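Local coordinates for Mec-8 protein (PDB 6DG0), which probably binds RNA as a nuclear splicing factor, its C-terminal RNA recognition motif being the piece captured here in complex with the oligonucleotide AGCACA, at residues V15-D18 with T19-V23; Y48-L51 with Q52-T55. The protein carries 2 engineered substitutions. All blocks are in the same frame, centred on the assembly; numbering follows the deposited sequence.

Contact 1 (V15-D18 with T19-V23); sequences VNED and TLRGV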
ATOM      1  N   VAL A  15       4.942  11.473   4.397  1.00 37.87           N
ATOM      2  CA  VAL A  15       5.596  10.170   4.315  1.00 32.16           C
ATOM      3  C   VAL A  15       6.346   9.976   2.994  1.00 33.46           C
ATOM      4  O   VAL A  15       5.844  10.288   1.912  1.00 35.98           O
ATOM      5  CB  VAL A  15       4.588   9.009   4.518  1.00 35.15           C
ATOM      6  CG1 VAL A  15       3.494   9.030   3.464  1.00 37.57           C
ATOM      7  CG2 VAL A  15       5.308   7.667   4.516  1.00 33.87           C
ATOM      8  N   ASN A  16       7.573   9.481   3.119  1.00 34.47           N
ATOM      9  CA  ASN A  16       8.441   9.153   1.990  1.00 33.27           C
ATOM     10  C   ASN A  16       8.020   7.916   1.208  1.00 29.19           C
ATOM     11  O   ASN A  16       7.296   7.060   1.717  1.00 28.47           O
ATOM     12  CB  ASN A  16       9.881   8.969   2.472  1.00 26.42           C
ATOM     13  CG  ASN A  16      10.571  10.282   2.747  1.00 29.07           C
ATOM     14  OD1 ASN A  16      11.190  10.462   3.791  1.00 37.97           O
ATOM     15  ND2 ASN A  16      10.471  11.210   1.803  1.00 39.23           N
ATOM     16  N   GLU A  17       8.461   7.845  -0.043  1.00 31.32           N
ATOM     17  CA  GLU A  17       8.211   6.677  -0.873  1.00 34.05           C
ATOM     18  C   GLU A  17       9.091   5.536  -0.370  1.00 32.79           C
ATOM     19  O   GLU A  17       8.674   4.378  -0.343  1.00 26.74           O
ATOM     20  CB  GLU A  17       8.513   6.969  -2.342  1.00 37.72           C
ATOM     21  CG  GLU A  17       8.120   5.846  -3.282  1.00 46.68           C
ATOM     22  CD  GLU A  17       8.166   6.256  -4.742  1.00 55.16           C
ATOM     23  OE1 GLU A  17       8.518   7.422  -5.028  1.00 57.98           O
ATOM     24  OE2 GLU A  17       7.861   5.404  -5.603  1.00 54.34           O
ATOM     25  N   ASP A  18      10.314   5.880   0.026  1.00 31.45           N
ATOM     26  CA  ASP A  18      11.251   4.916   0.596  1.00 30.38           C
ATOM     27  C   ASP A  18      10.765   4.377   1.936  1.00 25.26           C
ATOM     28  O   ASP A  18      10.900   3.187   2.218  1.00 26.15           O
ATOM     29  CB  ASP A  18      12.635   5.544   0.773  1.00 29.40           C
ATOM     30  CG  ASP A  18      13.424   5.598  -0.520  1.00 39.10           C
ATOM     31  OD1 ASP A  18      13.132   4.797  -1.434  1.00 43.21           O
ATOM     32  OD2 ASP A  18      14.341   6.439  -0.619  1.00 43.65           O
ATOM     33  N   THR A  19      10.200   5.261   2.754  1.00 21.50           N
ATOM     34  CA  THR A  19       9.655   4.870   4.049  1.00 23.43           C
ATOM     35  C   THR A  19       8.539   3.854   3.876  1.00 25.51           C
ATOM     36  O   THR A  19       8.512   2.822   4.547  1.00 23.25           O
ATOM     37  CB  THR A  19       9.102   6.082   4.822  1.00 25.63           C
ATOM     38  OG1 THR A  19      10.147   7.038   5.030  1.00 22.69           O
ATOM     39  CG2 THR A  19       8.527   5.652   6.163  1.00 21.84           C
ATOM     40  N   LEU A  20       7.624   4.160   2.965  1.00 26.27           N
ATOM     41  CA  LEU A  20       6.479   3.303   2.706  1.00 25.38           C
ATOM     42  C   LEU A  20       6.919   1.981   2.090  1.00 24.14           C
ATOM     43  O   LEU A  20       6.342   0.931   2.372  1.00 28.09           O
ATOM     44  CB  LEU A  20       5.483   4.008   1.790  1.00 27.44           C
ATOM     45  CG  LEU A  20       4.085   3.397   1.766  1.00 36.78           C
ATOM     46  CD1 LEU A  20       3.503   3.360   3.170  1.00 34.50           C
ATOM     47  CD2 LEU A  20       3.195   4.188   0.832  1.00 33.64           C
ATOM     48  N   ARG A  21       7.934   2.049   1.233  1.00 25.64           N
ATOM     49  CA  ARG A  21       8.512   0.857   0.627  1.00 27.68           C
ATOM     50  C   ARG A  21       9.072  -0.071   1.698  1.00 24.58           C
ATOM     51  O   ARG A  21       8.880  -1.282   1.633  1.00 27.66           O
ATOM     52  CB  ARG A  21       9.595   1.238  -0.384  1.00 27.03           C
ATOM     53  CG  ARG A  21      10.238   0.054  -1.091  1.00 32.77           C
ATOM     54  CD  ARG A  21      11.194   0.509  -2.184  1.00 35.03           C
ATOM     55  NE  ARG A  21      10.509   1.306  -3.200  1.00 36.41           N
ATOM     56  CZ  ARG A  21      10.609   2.626  -3.323  1.00 40.36           C
ATOM     57  NH1 ARG A  21      11.373   3.321  -2.492  1.00 42.73           N
ATOM     58  NH2 ARG A  21       9.938   3.250  -4.282  1.00 36.99           N
ATOM     59  N   GLY A  22       9.754   0.500   2.685  1.00 25.13           N
ATOM     60  CA  GLY A  22      10.274  -0.270   3.802  1.00 22.94           C
ATOM     61  C   GLY A  22       9.204  -1.048   4.549  1.00 24.68           C
ATOM     62  O   GLY A  22       9.466  -2.125   5.081  1.00 21.59           O
ATOM     63  N   VAL A  23       7.994  -0.497   4.596  1.00 28.19           N
ATOM     64  CA  VAL A  23       6.874  -1.163   5.254  1.00 24.91           C
ATOM     65  C   VAL A  23       6.396  -2.404   4.503  1.00 26.95           C
ATOM     66  O   VAL A  23       6.245  -3.478   5.086  1.00 27.11           O
ATOM     67  CB  VAL A  23       5.672  -0.202   5.411  1.00 23.60           C
ATOM     68  CG1 VAL A  23       4.452  -0.942   5.944  1.00 24.69           C
ATOM     69  CG2 VAL A  23       6.033   0.966   6.311  1.00 24.63           C
TER
HETATM   70  O   HOH W   1       8.468   9.241   5.415  1.00 30.55           O
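The first turns of the first helix of the RNA recognition motif, 17-24, are held together by main-chain bonds from L20, R21 and G22 back to N16, E17 and D18, and by a salt-bridge network in which R21 meets both E17 and D18. Arginine suits this place because its two terminal nitrogens can serve different carboxylates. R21 NH1 reaches D18 OD1 at 2.5 Å, a very short approach, the acid lying near the edge of the guanidinium with its carboxylate plane turned 69° from it. R21 NH2 pairs with E17 OE2 at 3.3 Å, across planes only 36° apart. R21 leaves the backbone extended and then bends at chi3 (-60°), turning the guanidinium back over the helix start, and E17 O lies 3.5 Å above one face, toward the rim. That carbonyl is already engaged, accepting from R21 N at 2.9 Å.

N16 stands at the N-cap but makes no capping bond with its side chain. Beside it a water accepts from N16 N and also meets T19 OG1 at 2.8 Å. V15 CG2 rests 4.1 Å from T19 CG2, while L20, on the buried side, packs on L33 of strand 30-37. Two acids in the first turn of the helix should interact favourably with its dipole, and R21 shares its positive charge between them, which probably lowers the cost of holding both at the surface.

Contact 2 (Y48-L51 with Q52-T55); sequences YSDL and QKAT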
ATOM      1  N   TYR A  48       1.831  -6.756  -5.484  1.00 28.10           N
ATOM      2  CA  TYR A  48       2.516  -7.994  -5.120  1.00 29.65           C
ATOM      3  C   TYR A  48       2.478  -9.016  -6.260  1.00 28.98           C
ATOM      4  O   TYR A  48       1.654  -8.911  -7.167  1.00 32.23           O
ATOM      5  CB  TYR A  48       1.909  -8.578  -3.846  1.00 26.17           C
ATOM      6  CG  TYR A  48       2.349  -7.847  -2.598  1.00 30.03           C
ATOM      7  CD1 TYR A  48       1.672  -6.716  -2.154  1.00 26.50           C
ATOM      8  CD2 TYR A  48       3.445  -8.284  -1.866  1.00 31.14           C
ATOM      9  CE1 TYR A  48       2.080  -6.043  -1.014  1.00 27.28           C
ATOM     10  CE2 TYR A  48       3.859  -7.621  -0.729  1.00 29.49           C
ATOM     11  CZ  TYR A  48       3.173  -6.502  -0.306  1.00 27.31           C
ATOM     12  OH  TYR A  48       3.584  -5.841   0.828  1.00 29.89           O
ATOM     13  N   SER A  49       3.365 -10.007  -6.201  1.00 31.70           N
ATOM     14  CA  SER A  49       3.558 -10.942  -7.311  1.00 28.99           C
ATOM     15  C   SER A  49       2.319 -11.782  -7.624  1.00 32.96           C
ATOM     16  O   SER A  49       2.104 -12.171  -8.771  1.00 35.53           O
ATOM     17  CB  SER A  49       4.743 -11.866  -7.016  1.00 23.34           C
ATOM     18  OG  SER A  49       4.513 -12.644  -5.855  1.00 33.30           O
ATOM     19  N   ASP A  50       1.504 -12.050  -6.611  1.00 32.09           N
ATOM     20  CA  ASP A  50       0.249 -12.766  -6.812  1.00 30.71           C
ATOM     21  C   ASP A  50      -0.761 -12.389  -5.729  1.00 33.82           C
ATOM     22  O   ASP A  50      -0.424 -11.681  -4.778  1.00 33.43           O
ATOM     23  CB  ASP A  50       0.483 -14.286  -6.849  1.00 27.86           C
ATOM     24  CG  ASP A  50       1.058 -14.837  -5.549  1.00 34.71           C
ATOM     25  OD1 ASP A  50       0.487 -14.587  -4.466  1.00 35.16           O
ATOM     26  OD2 ASP A  50       2.091 -15.537  -5.615  1.00 38.15           O
ATOM     27  N   LEU A  51      -1.997 -12.852  -5.888  1.00 32.10           N
ATOM     28  CA  LEU A  51      -3.070 -12.543  -4.946  1.00 32.54           C
ATOM     29  C   LEU A  51      -2.770 -12.984  -3.516  1.00 29.58           C
ATOM     30  O   LEU A  51      -2.998 -12.232  -2.570  1.00 27.84           O
ATOM     31  CB  LEU A  51      -4.380 -13.185  -5.404  1.00 28.48           C
ATOM     32  CG  LEU A  51      -5.577 -12.902  -4.493  1.00 34.31           C
ATOM     33  CD1 LEU A  51      -5.824 -11.408  -4.382  1.00 30.24           C
ATOM     34  CD2 LEU A  51      -6.819 -13.625  -4.990  1.00 36.89           C
ATOM     35  N   GLN A  52      -2.254 -14.201  -3.366  1.00 27.55           N
ATOM     36  CA  GLN A  52      -2.027 -14.782  -2.043  1.00 33.33           C
ATOM     37  C   GLN A  52      -1.036 -13.971  -1.210  1.00 30.45           C
ATOM     38  O   GLN A  52      -1.173 -13.869   0.008  1.00 33.65           O
ATOM     39  CB  GLN A  52      -1.533 -16.230  -2.157  1.00 29.81           C
ATOM     40  CG  GLN A  52      -2.521 -17.220  -2.775  1.00 38.01           C
ATOM     41  CD  GLN A  52      -2.793 -16.963  -4.244  1.00 36.70           C
ATOM     42  OE1 GLN A  52      -1.957 -16.408  -4.958  1.00 38.83           O
ATOM     43  NE2 GLN A  52      -3.971 -17.367  -4.704  1.00 41.15           N
ATOM     44  N   LYS A  53      -0.041 -13.390  -1.870  1.00 31.69           N
ATOM     45  CA  LYS A  53       0.953 -12.589  -1.170  1.00 28.38           C
ATOM     46  C   LYS A  53       0.393 -11.208  -0.850  1.00 28.79           C
ATOM     47  O   LYS A  53       0.756 -10.604   0.158  1.00 30.36           O
ATOM     48  CB  LYS A  53       2.228 -12.462  -2.006  1.00 34.21           C
ATOM     49  CG  LYS A  53       2.914 -13.786  -2.321  1.00 39.11           C
ATOM     50  CD  LYS A  53       3.444 -14.458  -1.064  1.00 39.68           C
ATOM     51  CE  LYS A  53       4.163 -15.752  -1.403  1.00 41.02           C
ATOM     52  NZ  LYS A  53       5.328 -15.518  -2.301  1.00 33.59           N
ATOM     53  N   ALA A  54      -0.489 -10.715  -1.714  1.00 29.24           N
ATOM     54  CA  ALA A  54      -1.159  -9.440  -1.487  1.00 24.91           C
ATOM     55  C   ALA A  54      -2.121  -9.533  -0.307  1.00 29.87           C
ATOM     56  O   ALA A  54      -2.156  -8.650   0.549  1.00 24.15           O
ATOM     57  CB  ALA A  54      -1.897  -8.997  -2.741  1.00 22.75           C
ATOM     58  N   THR A  55      -2.905 -10.606  -0.278  1.00 32.00           N
ATOM     59  CA  THR A  55      -3.839 -10.860   0.813  1.00 28.76           C
ATOM     60  C   THR A  55      -3.084 -11.006   2.128  1.00 31.89           C
ATOM     61  O   THR A  55      -3.467 -10.434   3.147  1.00 28.29           O
ATOM     62  CB  THR A  55      -4.675 -12.128   0.557  1.00 28.63           C
ATOM     63  OG1 THR A  55      -5.434 -11.966  -0.646  1.00 26.29           O
ATOM     64  CG2 THR A  55      -5.631 -12.381   1.710  1.00 29.09           C
TER
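Y48 and A54 make the close-packed side of this turn, where strand 42-48 gives way to helix 51-61. Y48 CB lies 4.0 Å from A54 CB, and the small alanine lets the helix settle close to the tyrosine and to S4 and L6 of strand 4-11. K53 O sits above one face of the Y48 ring, toward its rim, while the phenol OH reaches F24 O in a hydrogen bond.

The polar, more open side belongs to D50, Q52 and K53, beside exposed, apolar L51, whose CD1 lies by T55 OG1. With CG between its backbone N and carbonyl carbon (chi1 62°), D50 folds its carboxylate back over the helix start, and OD1 accepts from K53 N at 2.9 Å. The D50 carbonyl receives A54 N in its plane at 3.2 Å. L51 O takes T55 N at 2.8 Å in a nearly straight bond (168°). T55 OG1 is hydrogen-bonded to Y78 OH and lies 3.1 Å from L51 O. K53 CG passes 3.3 Å from D50 OD1; K53 NZ is hydrogen-bonded to S28 OG. An aspartate accepting from the backbone N three residues on is the classic N-cap, here opening the second helix of the RNA recognition motif.

How the contacts relate
Both contacts lie at the starts of the two helices that pack on the four-stranded sheet of the RNA recognition motif, and their centres are about 19 Å apart. Contact 1 is largely a surface affair: charged side chains cross-link successive helical turns, with L20 as its one buried residue. Contact 2 reaches deeper, with Y48 at the end of strand 42-48 and A54 of helix 51-61 buried against strand 4-11, and polar groups toward the outside. The two helix starts also differ in chemistry. In 48-55 an aspartate side chain caps a backbone N-H directly, whereas in 15-23 the asparagine side chain at the equivalent position does not, and the first-turn acids pair with an arginine one turn on.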